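Local coordinates for Esterase/lipase-like protein (Caldicellulosiruptor lactoaceticus 6A, PDB 6A6O) that hydrolyses both acetyl esters and beta-1,4-linked xylosides, working as a bifunctional acetyl esterase and xylosidase, at residues V142-F146 against V207-P212; P55-P61 against G84-L90. All coordinates share one frame; numbering follows the deposited sequence.

Contact 1: V142-F146 against V207-P212; sequences VGTHF and VSSKTP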
loop_
_atom_site.group_PDB
_atom_site.type_symbol
_atom_site.label_atom_id
_atom_site.label_comp_id
_atom_site.label_asym_id
_atom_site.label_seq_id
_atom_site.Cartn_x
_atom_site.Cartn_y
_atom_site.Cartn_z
ATOM N N VAL A 142 4.168 0.595 -5.799
ATOM C CA VAL A 142 3.625 -0.577 -6.466
ATOM C C VAL A 142 2.496 -0.173 -7.417
ATOM O O VAL A 142 2.259 -0.850 -8.424
ATOM C CB VAL A 142 3.247 -1.627 -5.392
ATOM C CG1 VAL A 142 1.909 -1.326 -4.744
ATOM C CG2 VAL A 142 3.303 -3.044 -5.967
ATOM N N GLY A 143 1.848 0.974 -7.177
ATOM C CA GLY A 143 0.876 1.516 -8.102
ATOM C C GLY A 143 1.454 2.212 -9.315
ATOM O O GLY A 143 0.688 2.627 -10.185
ATOM N N THR A 144 2.779 2.368 -9.389
ATOM C CA THR A 144 3.421 2.992 -10.538
ATOM C C THR A 144 4.527 2.145 -11.147
ATOM O O THR A 144 4.844 2.352 -12.323
ATOM C CB THR A 144 4.012 4.375 -10.172
ATOM O OG1 THR A 144 4.873 4.261 -9.030
ATOM C CG2 THR A 144 2.907 5.388 -9.856
ATOM N N HIS A 145 5.105 1.196 -10.399
ATOM C CA HIS A 145 6.234 0.368 -10.822
ATOM C C HIS A 145 5.820 -1.054 -11.193
ATOM O O HIS A 145 6.679 -1.943 -11.262
ATOM C CB HIS A 145 7.281 0.269 -9.709
ATOM C CG HIS A 145 8.194 1.450 -9.593
ATOM N ND1 HIS A 145 7.755 2.717 -9.270
ATOM C CD2 HIS A 145 9.544 1.534 -9.684
ATOM C CE1 HIS A 145 8.789 3.539 -9.206
ATOM N NE2 HIS A 145 9.886 2.849 -9.456
ATOM N N PHE A 146 4.538 -1.293 -11.431
ATOM C CA PHE A 146 4.020 -2.646 -11.583
ATOM C C PHE A 146 4.362 -3.240 -12.948
ATOM O O PHE A 146 4.800 -2.553 -13.872
ATOM C CB PHE A 146 2.506 -2.652 -11.411
ATOM C CG PHE A 146 1.808 -1.662 -12.293
ATOM C CD1 PHE A 146 1.512 -1.967 -13.612
ATOM C CD2 PHE A 146 1.464 -0.404 -11.809
ATOM C CE1 PHE A 146 0.877 -1.047 -14.423
ATOM C CE2 PHE A 146 0.831 0.506 -12.609
ATOM C CZ PHE A 146 0.535 0.188 -13.923
ATOM N N VAL A 207 3.857 8.114 -12.391
ATOM C CA VAL A 207 2.472 7.892 -12.790
ATOM C C VAL A 207 2.390 7.775 -14.308
ATOM O O VAL A 207 3.055 8.513 -15.046
ATOM C CB VAL A 207 1.588 9.039 -12.267
ATOM C CG1 VAL A 207 0.167 8.940 -12.826
ATOM C CG2 VAL A 207 1.555 9.003 -10.772
ATOM N N SER A 208 1.570 6.842 -14.786
ATOM C CA SER A 208 1.329 6.654 -16.214
ATOM C C SER A 208 -0.172 6.536 -16.443
ATOM O O SER A 208 -0.961 6.511 -15.498
ATOM C CB SER A 208 2.038 5.396 -16.732
ATOM O OG SER A 208 1.433 4.235 -16.191
ATOM N N SER A 209 -0.572 6.427 -17.714
ATOM C CA SER A 209 -1.989 6.237 -18.012
ATOM C C SER A 209 -2.526 4.913 -17.473
ATOM O O SER A 209 -3.748 4.759 -17.344
ATOM C CB SER A 209 -2.223 6.321 -19.523
ATOM O OG SER A 209 -1.626 5.218 -20.168
ATOM N N LYS A 210 -1.655 3.958 -17.151
ATOM C CA LYS A 210 -2.071 2.673 -16.601
ATOM C C LYS A 210 -2.140 2.652 -15.076
ATOM O O LYS A 210 -2.577 1.647 -14.509
ATOM C CB LYS A 210 -1.121 1.560 -17.060
ATOM C CG LYS A 210 -0.954 1.473 -18.571
ATOM C CD LYS A 210 -2.291 1.330 -19.264
ATOM C CE LYS A 210 -2.100 1.027 -20.753
ATOM N NZ LYS A 210 -3.417 0.956 -21.463
ATOM N N THR A 211 -1.689 3.699 -14.401
ATOM C CA THR A 211 -1.864 3.771 -12.952
ATOM C C THR A 211 -3.347 3.623 -12.611
ATOM O O THR A 211 -4.195 4.240 -13.272
ATOM C CB THR A 211 -1.321 5.100 -12.419
ATOM O OG1 THR A 211 0.070 5.213 -12.732
ATOM C CG2 THR A 211 -1.498 5.211 -10.899
ATOM N N PRO A 212 -3.702 2.794 -11.627
ATOM C CA PRO A 212 -5.122 2.555 -11.316
ATOM C C PRO A 212 -5.768 3.753 -10.643
ATOM O O PRO A 212 -5.076 4.653 -10.138
ATOM C CB PRO A 212 -5.084 1.347 -10.360
ATOM C CG PRO A 212 -3.710 1.341 -9.801
ATOM C CD PRO A 212 -2.816 1.875 -10.892
HETATM O O HOH W 1 2.746 3.950 -13.702
#
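S208 OG is gripped by two partners, and one of them, a water, carries the contact across to T144. The hydroxyl donates to this water at 2.8 Å (S208 OG to the water O), and the water in turn donates to the backbone T144 O. Serine suits the place because S208 OG also accepts from K210 N at 3.2 Å, forming an ST turn. The ST turn overlaps a type I beta turn from S208 to T211, closed by T211 N donating to S208 O; S208 N also donates to T211 OG1 at 3.0 Å, almost straight at 174°. With chi1 at -60°, T211 holds that hydroxyl beside its own backbone N and leaves the methyl to face the other segment. T211 CG2 lies 3.5 Å from G143 O, and the P212 ring presents CD to the same oxygen. G143 O is thereby buried among carbons and has no hydrogen-bonding partner. F146 CZ lies 3.5 Å from K210 O; K210 CB sits at the edge of the ring, in its plane, and the two side chains cross at about a right angle. K210 offers CB here and sends its amine away, and its carbonyl accepts from R163. T144 lays its methyl against V207, CG2 4.0 Å from V207 CG2, while its hydroxyl turns back to S140 O in the preceding helix. The direct contacts are van der Waals ones, carbon against carbon or carbonyl oxygen, and the water supplies a polar link, consistent with a join that depends on shape more than on charge.

Contact 2: P55-P61 against G84-L90; sequences PCIIVFP and GISAFVL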
loop_
_atom_site.group_PDB
_atom_site.type_symbol
_atom_site.label_atom_id
_atom_site.label_comp_id
_atom_site.label_asym_id
_atom_site.label_seq_id
_atom_site.Cartn_x
_atom_site.Cartn_y
_atom_site.Cartn_z
ATOM N N PRO A 55 -13.983 -8.371 -2.967
ATOM C CA PRO A 55 -12.831 -7.504 -3.224
ATOM C C PRO A 55 -11.888 -7.527 -2.030
ATOM O O PRO A 55 -12.247 -7.943 -0.922
ATOM C CB PRO A 55 -13.473 -6.124 -3.402
ATOM C CG PRO A 55 -14.643 -6.172 -2.470
ATOM C CD PRO A 55 -15.183 -7.590 -2.611
ATOM N N CYS A 56 -10.657 -7.074 -2.272
ATOM C CA CYS A 56 -9.577 -7.221 -1.308
ATOM C C CYS A 56 -8.724 -5.959 -1.290
ATOM O O CYS A 56 -8.434 -5.392 -2.344
ATOM C CB CYS A 56 -8.701 -8.440 -1.657
ATOM S SG CYS A 56 -7.155 -8.543 -0.784
ATOM N N ILE A 57 -8.334 -5.520 -0.095
ATOM C CA ILE A 57 -7.365 -4.439 0.069
ATOM C C ILE A 57 -6.205 -4.955 0.909
ATOM O O ILE A 57 -6.416 -5.510 1.994
ATOM C CB ILE A 57 -7.990 -3.202 0.739
ATOM C CG1 ILE A 57 -8.987 -2.509 -0.207
ATOM C CG2 ILE A 57 -6.895 -2.247 1.193
ATOM C CD1 ILE A 57 -8.311 -1.719 -1.347
ATOM N N ILE A 58 -4.983 -4.761 0.423
ATOM C CA ILE A 58 -3.791 -5.029 1.222
ATOM C C ILE A 58 -3.347 -3.719 1.845
ATOM O O ILE A 58 -3.109 -2.734 1.131
ATOM C CB ILE A 58 -2.660 -5.638 0.375
ATOM C CG1 ILE A 58 -3.163 -6.861 -0.395
ATOM C CG2 ILE A 58 -1.470 -5.996 1.270
ATOM C CD1 ILE A 58 -2.151 -7.375 -1.428
ATOM N N VAL A 59 -3.225 -3.709 3.167
ATOM C CA VAL A 59 -2.911 -2.507 3.927
ATOM C C VAL A 59 -1.408 -2.433 4.146
ATOM O O VAL A 59 -0.798 -3.389 4.646
ATOM C CB VAL A 59 -3.660 -2.486 5.265
ATOM C CG1 VAL A 59 -3.209 -1.271 6.086
ATOM C CG2 VAL A 59 -5.155 -2.475 5.021
ATOM N N PHE A 60 -0.804 -1.296 3.760
ATOM C CA PHE A 60 0.616 -1.031 3.963
ATOM C C PHE A 60 0.748 -0.049 5.123
ATOM O O PHE A 60 0.559 1.163 4.921
ATOM C CB PHE A 60 1.266 -0.432 2.705
ATOM C CG PHE A 60 1.304 -1.326 1.490
ATOM C CD1 PHE A 60 0.635 -2.538 1.427
ATOM C CD2 PHE A 60 2.038 -0.920 0.387
ATOM C CE1 PHE A 60 0.696 -3.322 0.296
ATOM C CE2 PHE A 60 2.111 -1.702 -0.757
ATOM C CZ PHE A 60 1.435 -2.902 -0.811
ATOM N N PRO A 61 1.091 -0.486 6.331
ATOM C CA PRO A 61 1.238 0.461 7.440
ATOM C C PRO A 61 2.438 1.374 7.229
ATOM O O PRO A 61 3.375 1.053 6.495
ATOM C CB PRO A 61 1.441 -0.449 8.664
ATOM C CG PRO A 61 2.028 -1.695 8.093
ATOM C CD PRO A 61 1.442 -1.867 6.723
ATOM N N GLY A 84 -17.321 -4.749 3.723
ATOM C CA GLY A 84 -17.430 -5.832 2.766
ATOM C C GLY A 84 -16.169 -6.154 2.005
ATOM O O GLY A 84 -16.248 -6.755 0.925
ATOM N N ILE A 85 -15.006 -5.783 2.532
ATOM C CA ILE A 85 -13.735 -5.952 1.843
ATOM C C ILE A 85 -12.858 -6.889 2.660
ATOM O O ILE A 85 -12.596 -6.633 3.843
ATOM C CB ILE A 85 -13.026 -4.606 1.616
ATOM C CG1 ILE A 85 -13.896 -3.686 0.742
ATOM C CG2 ILE A 85 -11.635 -4.845 0.988
ATOM C CD1 ILE A 85 -13.331 -2.280 0.585
ATOM N N SER A 86 -12.391 -7.964 2.029
ATOM C CA SER A 86 -11.390 -8.810 2.662
ATOM C C SER A 86 -10.066 -8.070 2.675
ATOM O O SER A 86 -9.752 -7.336 1.736
ATOM C CB SER A 86 -11.237 -10.129 1.913
ATOM O OG SER A 86 -12.248 -11.049 2.274
ATOM N N ALA A 87 -9.284 -8.255 3.733
ATOM C CA ALA A 87 -8.105 -7.420 3.899
ATOM C C ALA A 87 -6.919 -8.243 4.364
ATOM O O ALA A 87 -7.065 -9.350 4.892
ATOM C CB ALA A 87 -8.359 -6.277 4.892
ATOM N N PHE A 88 -5.733 -7.675 4.144
ATOM C CA PHE A 88 -4.477 -8.186 4.670
ATOM C C PHE A 88 -3.667 -7.005 5.176
ATOM O O PHE A 88 -3.816 -5.879 4.685
ATOM C CB PHE A 88 -3.600 -8.904 3.624
ATOM C CG PHE A 88 -4.246 -10.074 2.938
ATOM C CD1 PHE A 88 -5.172 -9.881 1.920
ATOM C CD2 PHE A 88 -3.876 -11.373 3.273
ATOM C CE1 PHE A 88 -5.750 -10.965 1.271
ATOM C CE2 PHE A 88 -4.443 -12.462 2.619
ATOM C CZ PHE A 88 -5.379 -12.258 1.622
ATOM N N VAL A 89 -2.790 -7.274 6.139
ATOM C CA VAL A 89 -1.707 -6.361 6.512
ATOM C C VAL A 89 -0.420 -6.871 5.874
ATOM O O VAL A 89 -0.045 -8.037 6.069
ATOM C CB VAL A 89 -1.552 -6.265 8.041
ATOM C CG1 VAL A 89 -0.247 -5.532 8.417
ATOM C CG2 VAL A 89 -2.768 -5.577 8.687
ATOM N N LEU A 90 0.272 -6.013 5.111
ATOM C CA LEU A 90 1.587 -6.373 4.582
ATOM C C LEU A 90 2.659 -5.953 5.581
ATOM O O LEU A 90 2.870 -4.754 5.821
ATOM C CB LEU A 90 1.857 -5.732 3.223
ATOM C CG LEU A 90 3.301 -5.983 2.752
ATOM C CD1 LEU A 90 3.562 -7.489 2.456
ATOM C CD2 LEU A 90 3.590 -5.144 1.517
#
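L90 reaches over one face of the F60 ring, its CD2 methyl 3.9 Å from the ring centroid and shifted toward the rim, a CH-pi contact; I58 CG2 lies at the edge of the same ring. The F88 ring instead meets sulfur edge-on: C56 SG is in its plane, 3.5 Å from F88 CE1. F60 leaves the backbone pointing away from the neighbouring strand, but chi1 of -65° sets CG beside its own N and brings the ring back toward L90. An alanine at F60 would take away the face under L90 CD2, is likely to leave that methyl without its cover, and would probably open a gap beside I58. Five backbone hydrogen bonds join the parallel strands, each pairing a peptide on one with a peptide on the other. The shortest runs from V59 N to F88 O at 2.7 Å, and the straightest from L90 N to V59 O, at 175°. A CA-H...O contact from C56 to S86 O, 3.1 Å from CA to O, adds to the ladder. On the other face of the sheet, where I57, V59, A87 and V89 point, small or branched apolar residues fit under helix 74-82. I85 leans its CG2 on I57 CG1 at 3.7 Å, just after G84, whose positive phi makes it the C-prime residue of the Schellman motif ending that helix. Strand 54-60, helix 74-82 and strand 86-91 thus form a beta-alpha-beta crossover in a central sheet whose strand order, 1-2-4-3-5-6-7-8, is that of the alpha/beta-hydrolase fold.

After strands 21-22 and 42-46, the chain runs along strand 54-60, crosses through helix 74-82 and returns on strand 86-91, closing contact 2 as a short connection through a helix packed on the sheet, back to a neighbouring strand. Only later, after helix 101-115, strand 127-132 and helix 134-142, does contact 1 open. Its longer loop takes in strand 167-170 and helices 182-189 and 195-200 before closing just ahead of strand 214-219. The two are therefore in series, neither nested nor crossed, with centres about 19 Å apart. They still meet: V142 CG1 packs 4.0 Å from F60 CE2, so the end of helix 134-142, which follows the probable nucleophile elbow, joins contact 2's sheet strands to contact 1's loops.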